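Local coordinates for protein hexokinase (Schistosoma mansoni, PDB 1BDG) that binds glucose and transfers a phosphate from ATP to the 6-position of glucose and other hexoses, the first step of glycolysis, at residues A[31-36]-A[248-253]; A[226-231]-A[244-249]; A[385-390]-A[418-423]; A[394-399]-A[427-432]. One frame throughout, in Å; residues are numbered along the deposited sequence.

Interaction 1: A[31-36]-A[248-253]; sequences DRMGES and TEWGAF. Unlike the reference sequence in segment 31-36: Met33 (reference Thr). With GLC (alpha-D-glucopyranose), chain B.
Chi1 of -179° in Met33 and of -170° in Phe253 sets CG of each anti to its own backbone N, and further out Met33 CE lies 3.9 Å from Phe253 CD2. The motif is a Met-aromatic contact that packs helix 23-41 against the loop after strand 243-247, the loop being part of the large subdomain. Met33, a Thr in the reference sequence, holds SD 5.1 Å from the centroid of the six-membered ring of Trp250, 51° off the ring normal, an oblique approach in which CE3 is the nearest ring atom. Phe253 pushes further, against the helix backbone itself: its CZ lies 3.4 Å from Met33 N. Met33 CB stands 4.0 Å above the plane of the Phe253 ring, offset toward the rim, while Arg32 CB meets the same ring at its edge, in plane. Another part of that edge, CE1, is 3.3 Å from Ser36 OG. This hydroxyl is satisfied within its own helix, donating to Arg32 O from above the carbonyl plane; the same oxygen accepts Ser36 N. No hydrogen bond spans the two segments, so the contact is one of apolar burial. Trp250 NE1 donates to Thr222 OG1, a substrate-site residue. Next to Trp250, Glu249 takes the sugar with both carboxylate oxygens: OE1 accepts from glucose O3 at 2.8 Å and OE2 from glucose O2 at 2.7 Å.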
loop_
_atom_site.group_PDB
_atom_site.type_symbol
_atom_site.label_atom_id
_atom_site.label_comp_id
_atom_site.label_asym_id
_atom_site.label_seq_id
_atom_site.Cartn_x
_atom_site.Cartn_y
_atom_site.Cartn_z
ATOM N N ASP A 31 -3.962 11.195 -16.354
ATOM C CA ASP A 31 -4.673 12.442 -16.646
ATOM C C ASP A 31 -5.924 12.606 -15.804
ATOM O O ASP A 31 -6.176 13.677 -15.270
ATOM C CB ASP A 31 -5.073 12.475 -18.112
ATOM C CG ASP A 31 -4.794 13.795 -18.752
ATOM O OD1 ASP A 31 -3.620 14.216 -18.702
ATOM O OD2 ASP A 31 -5.733 14.401 -19.309
ATOM N N ARG A 32 -6.735 11.552 -15.746
ATOM C CA ARG A 32 -7.962 11.526 -14.947
ATOM C C ARG A 32 -7.595 11.600 -13.456
ATOM O O ARG A 32 -8.219 12.330 -12.687
ATOM C CB ARG A 32 -8.751 10.226 -15.227
ATOM C CG ARG A 32 -9.572 10.250 -16.499
ATOM C CD ARG A 32 -10.031 8.872 -16.930
ATOM N NE ARG A 32 -10.776 8.933 -18.186
ATOM C CZ ARG A 32 -12.107 8.851 -18.288
ATOM N NH1 ARG A 32 -12.861 8.679 -17.203
ATOM N NH2 ARG A 32 -12.702 9.039 -19.470
ATOM N N MET A 33 -6.560 10.858 -13.064
ATOM C CA MET A 33 -6.103 10.840 -11.684
ATOM C C MET A 33 -5.781 12.270 -11.238
ATOM O O MET A 33 -6.373 12.768 -10.278
ATOM C CB MET A 33 -4.881 9.928 -11.542
ATOM C CG MET A 33 -4.340 9.821 -10.121
ATOM S SD MET A 33 -2.948 8.649 -9.950
ATOM C CE MET A 33 -3.869 7.112 -10.070
ATOM N N GLY A 34 -4.874 12.930 -11.956
ATOM C CA GLY A 34 -4.515 14.298 -11.632
ATOM C C GLY A 34 -5.748 15.166 -11.555
ATOM O O GLY A 34 -5.852 16.031 -10.694
ATOM N N GLU A 35 -6.708 14.929 -12.439
ATOM C CA GLU A 35 -7.947 15.696 -12.424
ATOM C C GLU A 35 -8.628 15.527 -11.051
ATOM O O GLU A 35 -9.140 16.505 -10.498
ATOM C CB GLU A 35 -8.885 15.257 -13.577
ATOM C CG GLU A 35 -8.392 15.584 -15.017
ATOM C CD GLU A 35 -9.067 14.730 -16.135
ATOM O OE1 GLU A 35 -10.283 14.428 -16.054
ATOM O OE2 GLU A 35 -8.375 14.344 -17.107
ATOM N N SER A 36 -8.600 14.311 -10.483
ATOM C CA SER A 36 -9.233 14.030 -9.174
ATOM C C SER A 36 -8.522 14.613 -7.975
ATOM O O SER A 36 -9.174 15.091 -7.055
ATOM C CB SER A 36 -9.392 12.535 -8.935
ATOM O OG SER A 36 -10.078 11.926 -10.007
ATOM N N THR A 248 -2.689 11.261 -0.157
ATOM C CA THR A 248 -3.571 11.141 -1.306
ATOM C C THR A 248 -4.658 10.122 -1.094
ATOM O O THR A 248 -5.826 10.417 -1.303
ATOM C CB THR A 248 -2.775 10.786 -2.566
ATOM O OG1 THR A 248 -2.246 9.463 -2.435
ATOM C CG2 THR A 248 -1.630 11.769 -2.745
ATOM N N GLU A 249 -4.261 8.927 -0.675
ATOM C CA GLU A 249 -5.193 7.834 -0.431
ATOM C C GLU A 249 -5.849 7.520 -1.788
ATOM O O GLU A 249 -7.077 7.468 -1.927
ATOM C CB GLU A 249 -6.197 8.254 0.643
ATOM C CG GLU A 249 -6.860 7.109 1.401
ATOM C CD GLU A 249 -5.888 6.190 2.140
ATOM O OE1 GLU A 249 -5.233 6.631 3.107
ATOM O OE2 GLU A 249 -5.815 5.004 1.768
ATOM N N TRP A 250 -4.975 7.294 -2.776
ATOM C CA TRP A 250 -5.339 7.004 -4.160
ATOM C C TRP A 250 -5.881 5.610 -4.421
ATOM O O TRP A 250 -6.292 5.292 -5.544
ATOM C CB TRP A 250 -4.151 7.290 -5.098
ATOM C CG TRP A 250 -2.986 6.291 -5.081
ATOM C CD1 TRP A 250 -2.973 5.039 -4.532
ATOM C CD2 TRP A 250 -1.699 6.466 -5.692
ATOM N NE1 TRP A 250 -1.771 4.429 -4.766
ATOM C CE2 TRP A 250 -0.968 5.278 -5.475
ATOM C CE3 TRP A 250 -1.101 7.508 -6.408
ATOM C CZ2 TRP A 250 0.342 5.099 -5.953
ATOM C CZ3 TRP A 250 0.201 7.330 -6.885
ATOM C CH2 TRP A 250 0.906 6.135 -6.655
ATOM N N GLY A 251 -5.817 4.744 -3.418
ATOM C CA GLY A 251 -6.353 3.411 -3.601
ATOM C C GLY A 251 -7.818 3.558 -3.972
ATOM O O GLY A 251 -8.383 2.736 -4.694
ATOM N N ALA A 252 -8.432 4.631 -3.494
ATOM C CA ALA A 252 -9.832 4.889 -3.777
ATOM C C ALA A 252 -10.130 5.381 -5.189
ATOM O O ALA A 252 -11.291 5.569 -5.518
ATOM C CB ALA A 252 -10.405 5.846 -2.757
ATOM N N PHE A 253 -9.120 5.590 -6.029
ATOM C CA PHE A 253 -9.391 6.061 -7.389
ATOM C C PHE A 253 -10.289 5.044 -8.078
ATOM O O PHE A 253 -10.238 3.865 -7.783
ATOM C CB PHE A 253 -8.100 6.283 -8.196
ATOM C CG PHE A 253 -8.309 6.997 -9.522
ATOM C CD1 PHE A 253 -9.078 8.162 -9.599
ATOM C CD2 PHE A 253 -7.700 6.525 -10.689
ATOM C CE1 PHE A 253 -9.239 8.856 -10.810
ATOM C CE2 PHE A 253 -7.857 7.216 -11.926
ATOM C CZ PHE A 253 -8.628 8.388 -11.976
HETATM C C1 GLC B . -4.287 1.064 1.982
HETATM C C2 GLC B . -4.660 2.100 3.043
HETATM C C3 GLC B . -3.731 3.288 2.945
HETATM C C4 GLC B . -2.291 2.820 3.061
HETATM C C5 GLC B . -2.009 1.796 1.983
HETATM C C6 GLC B . -0.603 1.234 2.078
HETATM O O1 GLC B . -4.373 1.671 0.737
HETATM O O2 GLC B . -6.002 2.546 2.857
HETATM O O3 GLC B . -4.010 4.217 3.982
HETATM O O4 GLC B . -1.418 3.917 2.932
HETATM O O5 GLC B . -2.910 0.696 2.133
HETATM O O6 GLC B . -0.538 0.159 2.990
#

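Interaction 2: A[226-231]-A[244-249]; sequences YIEDSS and VVINTE. With GLC (alpha-D-glucopyranose), chain B.
With Tyr226 CG between its backbone N and carbonyl carbon (chi1 72°), the tyrosine lies alongside Ile246, the two pointing the same way, and Tyr226 CE1 is 4.0 Å from Ile246 CB. Thr248, by contrast, crosses the tyrosine at about a right angle and brings its CG2 methyl to the ring edge, in plane, 3.7 Å from Tyr226 CE1. The hydroxyl donates to Glu228 OE1 at 2.7 Å, on the lone pair away from OE2, while OE2 accepts Asp229 N; each oxygen of the carboxylate is thus engaged, and OE1 also forms a salt bridge with Arg388. Glu228 CB packs 3.8 Å from Ile246 CG1, extending the apolar row on this face, which Leu41 of helix 23-41 covers. Ile227 and Val245 occupy the other face, against Leu202. Four backbone bonds fix the register: Tyr226 and Ile246 form one antiparallel hydrogen-bonded pair, Glu228 and Val244 the next, with Ile227 and Val245 the non-hydrogen-bonded pair between them. Ile246 N to Tyr226 O is the straightest, at 166°. Beyond the pairing, Asp229 OD1 accepts Ser231 N in an Asx turn. These are two successive antiparallel strands of the meander that opens the actin-like ATPase fold of the large subdomain.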
loop_
_atom_site.group_PDB
_atom_site.type_symbol
_atom_site.label_atom_id
_atom_site.label_comp_id
_atom_site.label_asym_id
_atom_site.label_seq_id
_atom_site.Cartn_x
_atom_site.Cartn_y
_atom_site.Cartn_z
ATOM N N TYR A 226 2.791 13.130 -0.693
ATOM C CA TYR A 226 3.763 14.048 -1.274
ATOM C C TYR A 226 3.722 15.428 -0.598
ATOM O O TYR A 226 2.756 15.751 0.091
ATOM C CB TYR A 226 3.522 14.151 -2.795
ATOM C CG TYR A 226 2.287 14.924 -3.175
ATOM C CD1 TYR A 226 1.033 14.335 -3.132
ATOM C CD2 TYR A 226 2.366 16.276 -3.516
ATOM C CE1 TYR A 226 -0.123 15.085 -3.409
ATOM C CE2 TYR A 226 1.234 17.027 -3.795
ATOM C CZ TYR A 226 -0.007 16.435 -3.736
ATOM O OH TYR A 226 -1.135 17.188 -3.981
ATOM N N ILE A 227 4.775 16.230 -0.749
ATOM C CA ILE A 227 4.760 17.564 -0.142
ATOM C C ILE A 227 3.993 18.513 -1.060
ATOM O O ILE A 227 4.262 18.563 -2.258
ATOM C CB ILE A 227 6.170 18.132 0.137
ATOM C CG1 ILE A 227 7.032 17.110 0.889
ATOM C CG2 ILE A 227 6.042 19.342 1.062
ATOM C CD1 ILE A 227 8.480 17.538 1.093
ATOM N N GLU A 228 3.047 19.258 -0.491
ATOM C CA GLU A 228 2.210 20.185 -1.251
ATOM C C GLU A 228 2.205 21.608 -0.706
ATOM O O GLU A 228 2.633 21.874 0.405
ATOM C CB GLU A 228 0.766 19.648 -1.292
ATOM C CG GLU A 228 -0.323 20.611 -1.801
ATOM C CD GLU A 228 -0.314 20.795 -3.296
ATOM O OE1 GLU A 228 -0.671 19.828 -3.988
ATOM O OE2 GLU A 228 0.038 21.895 -3.784
ATOM N N ASP A 229 1.736 22.517 -1.545
ATOM C CA ASP A 229 1.597 23.939 -1.277
ATOM C C ASP A 229 0.365 24.076 -0.356
ATOM O O ASP A 229 -0.770 23.854 -0.771
ATOM C CB ASP A 229 1.340 24.590 -2.643
ATOM C CG ASP A 229 1.456 26.089 -2.640
ATOM O OD1 ASP A 229 0.678 26.766 -1.945
ATOM O OD2 ASP A 229 2.290 26.598 -3.410
ATOM N N SER A 230 0.565 24.466 0.889
ATOM C CA SER A 230 -0.562 24.600 1.805
ATOM C C SER A 230 -1.496 25.760 1.477
ATOM O O SER A 230 -2.274 26.186 2.337
ATOM C CB SER A 230 -0.074 24.736 3.246
ATOM O OG SER A 230 0.631 25.953 3.397
ATOM N N SER A 231 -1.355 26.348 0.289
ATOM C CA SER A 231 -2.243 27.441 -0.127
ATOM C C SER A 231 -3.355 26.820 -0.943
ATOM O O SER A 231 -4.424 27.411 -1.120
ATOM C CB SER A 231 -1.504 28.465 -0.953
ATOM N N VAL A 244 2.563 21.159 3.450
ATOM C CA VAL A 244 1.967 20.070 4.228
ATOM C C VAL A 244 2.045 18.762 3.434
ATOM O O VAL A 244 1.901 18.747 2.209
ATOM C CB VAL A 244 0.485 20.337 4.570
ATOM C CG1 VAL A 244 -0.385 20.223 3.313
ATOM C CG2 VAL A 244 0.010 19.380 5.654
ATOM N N VAL A 245 2.331 17.674 4.130
ATOM C CA VAL A 245 2.411 16.395 3.467
ATOM C C VAL A 245 0.981 15.952 3.275
ATOM O O VAL A 245 0.214 15.923 4.230
ATOM C CB VAL A 245 3.219 15.358 4.304
ATOM C CG1 VAL A 245 3.230 14.005 3.612
ATOM C CG2 VAL A 245 4.652 15.835 4.483
ATOM N N ILE A 246 0.597 15.706 2.029
ATOM C CA ILE A 246 -0.754 15.263 1.717
ATOM C C ILE A 246 -0.823 13.749 1.595
ATOM O O ILE A 246 0.038 13.143 0.968
ATOM C CB ILE A 246 -1.254 15.875 0.383
ATOM C CG1 ILE A 246 -1.582 17.360 0.562
ATOM C CG2 ILE A 246 -2.502 15.150 -0.104
ATOM C CD1 ILE A 246 -2.892 17.620 1.250
ATOM N N ASN A 247 -1.826 13.145 2.219
ATOM C CA ASN A 247 -2.038 11.706 2.130
ATOM C C ASN A 247 -3.127 11.564 1.059
ATOM O O ASN A 247 -4.324 11.767 1.314
ATOM C CB ASN A 247 -2.505 11.147 3.470
ATOM C CG ASN A 247 -2.867 9.675 3.401
ATOM O OD1 ASN A 247 -2.555 8.980 2.441
ATOM N ND2 ASN A 247 -3.522 9.195 4.433
ATOM N N THR A 248 -2.689 11.261 -0.157
ATOM C CA THR A 248 -3.571 11.141 -1.306
ATOM C C THR A 248 -4.658 10.122 -1.094
ATOM O O THR A 248 -5.826 10.417 -1.303
ATOM C CB THR A 248 -2.775 10.786 -2.566
ATOM O OG1 THR A 248 -2.246 9.463 -2.435
ATOM C CG2 THR A 248 -1.630 11.769 -2.745
ATOM N N GLU A 249 -4.261 8.927 -0.675
ATOM C CA GLU A 249 -5.193 7.834 -0.431
ATOM C C GLU A 249 -5.849 7.520 -1.788
ATOM O O GLU A 249 -7.077 7.468 -1.927
ATOM C CB GLU A 249 -6.197 8.254 0.643
ATOM C CG GLU A 249 -6.860 7.109 1.401
ATOM C CD GLU A 249 -5.888 6.190 2.140
ATOM O OE1 GLU A 249 -5.233 6.631 3.107
ATOM O OE2 GLU A 249 -5.815 5.004 1.768
HETATM C C1 GLC B . -4.287 1.064 1.982
HETATM C C2 GLC B . -4.660 2.100 3.043
HETATM C C3 GLC B . -3.731 3.288 2.945
HETATM C C4 GLC B . -2.291 2.820 3.061
HETATM C C5 GLC B . -2.009 1.796 1.983
HETATM C C6 GLC B . -0.603 1.234 2.078
HETATM O O1 GLC B . -4.373 1.671 0.737
HETATM O O2 GLC B . -6.002 2.546 2.857
HETATM O O3 GLC B . -4.010 4.217 3.982
HETATM O O4 GLC B . -1.418 3.917 2.932
HETATM O O5 GLC B . -2.910 0.696 2.133
HETATM O O6 GLC B . -0.538 0.159 2.990
#

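Interaction 3: A[385-390]-A[418-423]; sequences ILRRIN and DKLKPK. With SO4 (sulfate ion), chain E.
Leu386 and Pro422 make the close-packed part of this contact. Leu386 CB rests 3.8 Å from Pro422 CD, and Leu386 O is 3.6 Å from Pro422 CG, so the proline ring lies against both the side chain and the backbone of the last helical turn. Leu386 CD1 also reaches Lys421 CB, at 3.9 Å. The leucine is buried, and Phe427 of strand 426-431 receives both Leu386 and Lys421, whose chain leads away until NZ donates to Thr425 O. Two C-terminal helix ends are brought together here: helix 357-389 leads into strand 393-399, and helix 409-420 belongs to the beta-alpha-beta crossover that carries the chain on to strand 426-431. Lys421 is the first residue to leave helical geometry after one helix, Asn390 after the other. Toward solvent the contact becomes polar and looser. Exposed Arg387 runs extended from CG to NE, its CG passing 4.0 Å from Pro422 CG, and the edge of its guanidinium faces Leu420 O. Both NE (2.8 Å) and NH2 (2.6 Å) of Arg387 donate to that single oxygen, but the bonds are weak, bent to 126° and 129°. A cation beside a carbonyl at a helix C-terminus would probably be favoured by the helix dipole. Arg388 points away from segment 418-423 at its CB, and its NH1 makes a weak bond to O2 of a sulfate ion that probably came from the crystallisation liquor and whose exact placement is doubtful.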
loop_
_atom_site.group_PDB
_atom_site.type_symbol
_atom_site.label_atom_id
_atom_site.label_comp_id
_atom_site.label_asym_id
_atom_site.label_seq_id
_atom_site.Cartn_x
_atom_site.Cartn_y
_atom_site.Cartn_z
ATOM N N ILE A 385 2.096 12.351 -9.791
ATOM C CA ILE A 385 2.584 13.068 -8.615
ATOM C C ILE A 385 3.657 14.053 -9.060
ATOM O O ILE A 385 3.628 15.229 -8.705
ATOM C CB ILE A 385 3.159 12.085 -7.572
ATOM C CG1 ILE A 385 2.025 11.357 -6.846
ATOM C CG2 ILE A 385 4.041 12.798 -6.596
ATOM C CD1 ILE A 385 1.051 12.271 -6.146
ATOM N N LEU A 386 4.586 13.569 -9.870
ATOM C CA LEU A 386 5.669 14.394 -10.401
ATOM C C LEU A 386 5.105 15.571 -11.204
ATOM O O LEU A 386 5.742 16.619 -11.310
ATOM C CB LEU A 386 6.596 13.555 -11.296
ATOM C CG LEU A 386 7.314 12.388 -10.636
ATOM C CD1 LEU A 386 8.375 11.883 -11.572
ATOM C CD2 LEU A 386 7.938 12.818 -9.335
ATOM N N ARG A 387 3.936 15.370 -11.802
ATOM C CA ARG A 387 3.285 16.419 -12.574
ATOM C C ARG A 387 2.610 17.438 -11.667
ATOM O O ARG A 387 2.280 18.533 -12.096
ATOM C CB ARG A 387 2.259 15.827 -13.533
ATOM C CG ARG A 387 2.887 15.083 -14.677
ATOM C CD ARG A 387 1.991 15.061 -15.894
ATOM N NE ARG A 387 2.416 14.029 -16.836
ATOM C CZ ARG A 387 1.592 13.156 -17.412
ATOM N NH1 ARG A 387 0.285 13.181 -17.160
ATOM N NH2 ARG A 387 2.081 12.261 -18.258
ATOM N N ARG A 388 2.410 17.053 -10.414
ATOM C CA ARG A 388 1.793 17.909 -9.418
ATOM C C ARG A 388 2.900 18.590 -8.635
ATOM O O ARG A 388 3.033 19.809 -8.686
ATOM C CB ARG A 388 0.892 17.074 -8.509
ATOM C CG ARG A 388 0.336 17.804 -7.325
ATOM C CD ARG A 388 -1.017 17.230 -6.936
ATOM N NE ARG A 388 -2.121 17.852 -7.677
ATOM C CZ ARG A 388 -2.521 19.122 -7.552
ATOM N NH1 ARG A 388 -1.927 19.954 -6.717
ATOM N NH2 ARG A 388 -3.538 19.556 -8.263
ATOM N N ILE A 389 3.712 17.815 -7.926
ATOM C CA ILE A 389 4.831 18.378 -7.175
ATOM C C ILE A 389 5.564 19.415 -8.050
ATOM O O ILE A 389 5.839 20.530 -7.607
ATOM C CB ILE A 389 5.792 17.253 -6.701
ATOM C CG1 ILE A 389 5.208 16.560 -5.472
ATOM C CG2 ILE A 389 7.164 17.783 -6.408
ATOM C CD1 ILE A 389 6.235 15.968 -4.560
ATOM N N ASN A 390 5.826 19.051 -9.303
ATOM C CA ASN A 390 6.473 19.929 -10.273
ATOM C C ASN A 390 7.965 20.265 -10.026
ATOM O O ASN A 390 8.615 20.869 -10.892
ATOM C CB ASN A 390 5.633 21.215 -10.471
ATOM N N ASP A 418 8.624 7.040 -16.662
ATOM C CA ASP A 418 9.527 7.649 -17.602
ATOM C C ASP A 418 8.865 8.179 -18.861
ATOM O O ASP A 418 9.295 9.185 -19.405
ATOM C CB ASP A 418 10.622 6.668 -17.950
ATOM C CG ASP A 418 11.979 7.209 -17.660
ATOM O OD1 ASP A 418 12.247 8.353 -18.049
ATOM O OD2 ASP A 418 12.789 6.492 -17.049
ATOM N N LYS A 419 7.834 7.503 -19.349
ATOM C CA LYS A 419 7.141 7.971 -20.557
ATOM C C LYS A 419 6.137 9.077 -20.244
ATOM O O LYS A 419 5.669 9.762 -21.154
ATOM C CB LYS A 419 6.387 6.823 -21.242
ATOM C CG LYS A 419 7.269 5.829 -21.956
ATOM C CD LYS A 419 6.510 4.562 -22.263
ATOM C CE LYS A 419 7.429 3.513 -22.843
ATOM N NZ LYS A 419 8.610 3.288 -21.963
ATOM N N LEU A 420 5.775 9.212 -18.965
ATOM C CA LEU A 420 4.785 10.199 -18.527
ATOM C C LEU A 420 5.268 11.304 -17.593
ATOM O O LEU A 420 4.495 12.216 -17.281
ATOM C CB LEU A 420 3.622 9.486 -17.847
ATOM C CG LEU A 420 3.089 8.264 -18.571
ATOM C CD1 LEU A 420 1.893 7.697 -17.839
ATOM C CD2 LEU A 420 2.723 8.658 -19.995
ATOM N N LYS A 421 6.503 11.227 -17.109
ATOM C CA LYS A 421 6.981 12.265 -16.197
ATOM C C LYS A 421 7.299 13.534 -16.946
ATOM O O LYS A 421 7.441 13.506 -18.166
ATOM C CB LYS A 421 8.229 11.813 -15.424
ATOM C CG LYS A 421 9.486 11.727 -16.241
ATOM C CD LYS A 421 10.644 11.244 -15.396
ATOM C CE LYS A 421 11.939 11.256 -16.213
ATOM N NZ LYS A 421 12.226 12.617 -16.769
ATOM N N PRO A 422 7.338 14.685 -16.232
ATOM C CA PRO A 422 7.662 15.964 -16.880
ATOM C C PRO A 422 9.071 15.794 -17.476
ATOM O O PRO A 422 10.011 15.417 -16.756
ATOM C CB PRO A 422 7.681 16.941 -15.697
ATOM C CG PRO A 422 6.656 16.397 -14.804
ATOM C CD PRO A 422 6.957 14.908 -14.825
ATOM N N LYS A 423 9.213 16.053 -18.774
ATOM C CA LYS A 423 10.490 15.895 -19.453
ATOM C C LYS A 423 11.703 16.534 -18.750
ATOM O O LYS A 423 12.852 16.103 -18.956
ATOM C CB LYS A 423 10.385 16.402 -20.871
HETATM S S SO4 E . -3.780 22.321 -8.908
HETATM O O1 SO4 E . -4.019 21.458 -10.037
HETATM O O2 SO4 E . -2.546 21.946 -8.280
HETATM O O3 SO4 E . -3.696 23.684 -9.369
HETATM O O4 SO4 E . -4.850 22.191 -7.954
#

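Interaction 4: A[394-399]-A[427-432]; sequences VTVGVD and FCLRLS
Arg430 N donates to Val396 O at 2.8 Å with an N-H...O angle of 173°, nearly in line with the carbonyl bond. It belongs to a ladder of five parallel-strand bonds in which Val396 and Val398 donate to Cys428 O and Arg430 O, while Cys428, Arg430 and Ser432 donate back. The ladder is uneven: Val398 N stands 45° out of the plane of the Arg430 carbonyl, whereas Ser432 N lies in that of the Val398 carbonyl. One water joins the strand ends, donating to Asp399 OD2 at 2.7 Å and hydrogen-bonded to Ser432 OG at 2.6 Å. The other carboxylate oxygen of Asp399 forms a salt bridge with Lys404, probably an ATP-site residue. On the apolar face, Val396 and Leu429 run side by side in the same direction. Leu429 CD2 touches both Val396 CG1 (3.3 Å) and Val398 CG2 (3.5 Å), and Val396 CG2 meets the edge of the Phe427 ring. Thr395 CG2 lies against Arg430 CD on the reverse face. Helix 409-420 covers Phe427 and Leu429 and links the two parallel strands as a beta-alpha-beta unit of the actin-like ATPase fold; strand 212-218 flanks segment 394-399, and strand 426-431 forms the margin of the sheet.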
loop_
_atom_site.group_PDB
_atom_site.type_symbol
_atom_site.label_atom_id
_atom_site.label_comp_id
_atom_site.label_asym_id
_atom_site.label_seq_id
_atom_site.Cartn_x
_atom_site.Cartn_y
_atom_site.Cartn_z
ATOM N N VAL A 394 13.040 15.255 -7.941
ATOM C CA VAL A 394 12.253 14.523 -6.973
ATOM C C VAL A 394 12.821 13.157 -6.591
ATOM O O VAL A 394 13.054 12.314 -7.461
ATOM C CB VAL A 394 10.835 14.267 -7.523
ATOM C CG1 VAL A 394 9.924 13.772 -6.410
ATOM C CG2 VAL A 394 10.274 15.513 -8.190
ATOM N N THR A 395 13.076 12.955 -5.301
ATOM C CA THR A 395 13.526 11.661 -4.783
ATOM C C THR A 395 12.223 11.043 -4.243
ATOM O O THR A 395 11.476 11.702 -3.499
ATOM C CB THR A 395 14.582 11.800 -3.644
ATOM O OG1 THR A 395 15.864 12.125 -4.204
ATOM C CG2 THR A 395 14.705 10.509 -2.850
ATOM N N VAL A 396 11.941 9.807 -4.639
ATOM C CA VAL A 396 10.722 9.108 -4.240
ATOM C C VAL A 396 11.050 7.984 -3.262
ATOM O O VAL A 396 11.826 7.092 -3.593
ATOM C CB VAL A 396 10.047 8.508 -5.501
ATOM C CG1 VAL A 396 8.745 7.822 -5.158
ATOM C CG2 VAL A 396 9.852 9.584 -6.549
ATOM N N GLY A 397 10.451 7.997 -2.077
ATOM C CA GLY A 397 10.742 6.952 -1.101
ATOM C C GLY A 397 9.793 5.786 -1.238
ATOM O O GLY A 397 8.613 5.976 -1.016
ATOM N N VAL A 398 10.271 4.588 -1.566
ATOM C CA VAL A 398 9.358 3.440 -1.742
ATOM C C VAL A 398 9.398 2.396 -0.630
ATOM O O VAL A 398 10.341 2.319 0.148
ATOM C CB VAL A 398 9.630 2.637 -3.063
ATOM C CG1 VAL A 398 8.328 2.120 -3.629
ATOM C CG2 VAL A 398 10.375 3.447 -4.100
ATOM N N ASP A 399 8.373 1.561 -0.581
ATOM C CA ASP A 399 8.311 0.463 0.375
ATOM C C ASP A 399 7.160 -0.412 -0.065
ATOM O O ASP A 399 6.301 0.040 -0.823
ATOM C CB ASP A 399 8.113 0.943 1.818
ATOM C CG ASP A 399 8.741 -0.010 2.837
ATOM O OD1 ASP A 399 9.230 -1.085 2.430
ATOM O OD2 ASP A 399 8.755 0.308 4.042
ATOM N N PHE A 427 14.090 12.205 -11.454
ATOM C CA PHE A 427 13.593 11.547 -10.245
ATOM C C PHE A 427 14.310 10.230 -10.047
ATOM O O PHE A 427 14.892 9.703 -11.002
ATOM C CB PHE A 427 12.088 11.249 -10.383
ATOM C CG PHE A 427 11.784 9.906 -11.009
ATOM C CD1 PHE A 427 11.885 9.720 -12.384
ATOM C CD2 PHE A 427 11.402 8.828 -10.220
ATOM C CE1 PHE A 427 11.611 8.479 -12.966
ATOM C CE2 PHE A 427 11.127 7.584 -10.793
ATOM C CZ PHE A 427 11.232 7.409 -12.169
ATOM N N CYS A 428 14.229 9.681 -8.836
ATOM C CA CYS A 428 14.823 8.377 -8.582
ATOM C C CYS A 428 14.201 7.672 -7.382
ATOM O O CYS A 428 14.029 8.271 -6.318
ATOM C CB CYS A 428 16.341 8.478 -8.427
ATOM S SG CYS A 428 16.821 9.071 -6.840
ATOM N N LEU A 429 13.835 6.410 -7.566
ATOM C CA LEU A 429 13.241 5.630 -6.486
ATOM C C LEU A 429 14.293 5.184 -5.469
ATOM O O LEU A 429 15.225 4.460 -5.808
ATOM C CB LEU A 429 12.487 4.420 -7.049
ATOM C CG LEU A 429 11.245 4.768 -7.877
ATOM C CD1 LEU A 429 10.642 3.532 -8.509
ATOM C CD2 LEU A 429 10.223 5.459 -7.000
ATOM N N ARG A 430 14.143 5.627 -4.229
ATOM C CA ARG A 430 15.076 5.293 -3.159
ATOM C C ARG A 430 14.300 4.463 -2.133
ATOM O O ARG A 430 13.402 4.979 -1.467
ATOM C CB ARG A 430 15.585 6.597 -2.532
ATOM C CG ARG A 430 16.736 6.485 -1.528
ATOM C CD ARG A 430 17.139 7.890 -1.029
ATOM N NE ARG A 430 18.539 7.986 -0.598
ATOM C CZ ARG A 430 19.058 7.344 0.450
ATOM N NH1 ARG A 430 18.286 6.552 1.188
ATOM N NH2 ARG A 430 20.354 7.477 0.749
ATOM N N LEU A 431 14.579 3.164 -2.058
ATOM C CA LEU A 431 13.884 2.282 -1.111
ATOM C C LEU A 431 14.081 2.756 0.319
ATOM O O LEU A 431 15.184 3.118 0.708
ATOM C CB LEU A 431 14.380 0.834 -1.243
ATOM C CG LEU A 431 14.135 -0.076 -0.031
ATOM C CD1 LEU A 431 13.033 -1.062 -0.316
ATOM C CD2 LEU A 431 15.403 -0.808 0.324
ATOM N N SER A 432 13.002 2.744 1.093
ATOM C CA SER A 432 13.015 3.169 2.488
ATOM C C SER A 432 13.399 2.008 3.428
ATOM O O SER A 432 12.575 1.493 4.212
ATOM C CB SER A 432 11.649 3.723 2.849
ATOM O OG SER A 432 11.586 4.053 4.211
HETATM O O HOH W 1 9.468 2.796 4.907
#

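Overall arrangement
Interactions 1 and 2 share Thr248 and Glu249, the latter binding glucose, though Glu249 itself touches neither partner segment; their centres are 13 Å apart. Interaction 3 joins interaction 2 through the salt bridge of Arg388 NH1 with Glu228 OE1 (3.0 Å) and through Ile385 and Ile389, which pack on the Tyr226 ring. It also touches interaction 4, with Leu386 CD2 3.7 Å from Val394 CG1. Interactions 2 and 4 belong to the same six-stranded sheet without touching, their centres about 17 Å apart. At its far end, interaction 4 places the Asp399 side chain about 9 Å from the glucose, near the probable ATP site.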